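Local atomic coordinates of maleylpyruvate isomerase (Ralstonia sp., PDB entry 2V6K), a protein that catalyses the glutathione-dependent isomerisation of maleylpyruvate to fumarylpyruvate in bacterial naphthalene degradation and is a homodimeric zeta-class glutathione S-transferase. Residues N22-P27 and P81-A86. Sequence-based numbering, arbitrary orientation.
Sequences NLKGVP and PALLPA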
# COMPACT_ATOMS: atom_id res chain seq x y z
N ASN A 22 3.35 -3.89 20.02
CA ASN A 22 4.33 -4.08 21.08
C ASN A 22 5.09 -2.80 21.42
O ASN A 22 5.34 -2.52 22.59
CB ASN A 22 5.33 -5.19 20.73
CG ASN A 22 4.68 -6.56 20.66
OD1 ASN A 22 3.50 -6.73 20.98
ND2 ASN A 22 5.45 -7.55 20.21
N LEU A 23 5.43 -2.02 20.40
CA LEU A 23 6.11 -0.75 20.64
C LEU A 23 5.24 0.18 21.47
O LEU A 23 5.74 0.92 22.32
CB LEU A 23 6.53 -0.09 19.33
CG LEU A 23 7.75 -0.70 18.64
CD1 LEU A 23 7.86 -0.19 17.21
CD2 LEU A 23 9.03 -0.40 19.40
N LYS A 24 3.93 0.14 21.24
CA LYS A 24 2.98 0.96 21.98
C LYS A 24 2.65 0.39 23.36
O LYS A 24 2.05 1.07 24.19
CB LYS A 24 1.69 1.16 21.19
CG LYS A 24 1.83 1.94 19.88
CD LYS A 24 2.35 3.36 20.12
CE LYS A 24 2.17 4.19 18.86
NZ LYS A 24 2.61 5.60 19.06
N GLY A 25 3.03 -0.87 23.60
CA GLY A 25 2.72 -1.54 24.87
C GLY A 25 1.24 -1.82 25.04
O GLY A 25 0.74 -1.90 26.17
N VAL A 26 0.54 -1.96 23.93
CA VAL A 26 -0.90 -2.20 23.93
C VAL A 26 -1.17 -3.70 24.06
O VAL A 26 -0.72 -4.48 23.22
CB VAL A 26 -1.57 -1.62 22.65
CG1 VAL A 26 -3.02 -2.06 22.55
CG2 VAL A 26 -1.47 -0.10 22.64
N PRO A 27 -1.91 -4.11 25.12
CA PRO A 27 -2.23 -5.52 25.29
C PRO A 27 -3.26 -6.00 24.27
O PRO A 27 -4.12 -5.23 23.85
CB PRO A 27 -2.81 -5.59 26.71
CG PRO A 27 -3.34 -4.23 26.98
CD PRO A 27 -2.48 -3.27 26.19
N PRO A 81 5.38 5.41 22.67
CA PRO A 81 6.33 6.27 21.98
C PRO A 81 5.85 6.58 20.57
O PRO A 81 5.19 5.75 19.94
CB PRO A 81 7.59 5.39 21.91
CG PRO A 81 7.05 4.01 21.80
CD PRO A 81 5.83 4.00 22.69
N ALA A 82 6.19 7.76 20.07
CA ALA A 82 5.78 8.16 18.73
C ALA A 82 6.44 7.26 17.68
O ALA A 82 7.66 7.04 17.73
CB ALA A 82 6.14 9.61 18.47
N LEU A 83 5.64 6.76 16.75
CA LEU A 83 6.15 5.98 15.61
C LEU A 83 6.20 6.79 14.32
O LEU A 83 6.63 6.30 13.28
CB LEU A 83 5.32 4.71 15.41
CG LEU A 83 5.26 3.77 16.62
CD1 LEU A 83 4.46 2.53 16.29
CD2 LEU A 83 6.66 3.39 17.12
N LEU A 84 5.75 8.04 14.39
CA LEU A 84 5.90 8.98 13.28
C LEU A 84 6.53 10.26 13.80
O LEU A 84 6.25 10.67 14.92
CB LEU A 84 4.55 9.31 12.65
CG LEU A 84 3.98 8.23 11.73
CD1 LEU A 84 2.56 8.59 11.31
CD2 LEU A 84 4.88 8.05 10.50
N PRO A 85 7.40 10.88 12.99
CA PRO A 85 7.95 12.17 13.42
C PRO A 85 6.91 13.28 13.38
O PRO A 85 5.83 13.10 12.81
CB PRO A 85 9.09 12.43 12.44
CG PRO A 85 8.86 11.55 11.30
CD PRO A 85 7.93 10.45 11.69
N ALA A 86 7.25 14.41 13.98
CA ALA A 86 6.30 15.51 14.14
C ALA A 86 6.25 16.45 12.94
O ALA A 86 5.25 17.16 12.75
CB ALA A 86 6.62 16.29 15.41
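K24 sets CG anti to its own carbonyl carbon; chi2 of -61° then bends the chain at CD, and the extended chi3 and chi4 carry CE and then NZ out to the carbonyl of P81. K24 NZ donates to P81 O over 2.7 Å and sits above the carbonyl plane, 41° out of it. On the way the lysine and L83 chains run antiparallel past each other, K24 CE lying 3.8 Å from L83 CD1. The other methyl of that leucine, CD2, meets L23 CD1 at 3.8 Å, the two leucine side chains meeting at a slant. L83 thus packs on both, one methyl on the lysine chain and the other on L23. The ring of P81, which follows a cis peptide bond, lies against the end of the helix, its CD 3.1 Å from L23 O. There the helix finishes in a Schellman motif, with G25 at positive phi and G25 N bonded to N22 O.

The ammonium of K24, a buried residue, is also held by a salt bridge to E75 and a hydrogen bond to Y78 O, and E75 OE1 also accepts from L83 N, so one carboxylate ties lysine and loop together. The contact fastens the C-terminal end of helix 12-24, in the thioredoxin-like N-terminal domain, to the interdomain linker between helices 67-77 and 88-104, with L23 also packing on helices 164-178 and 200-205 of the all-helical C-terminal domain, where the two GST domains meet.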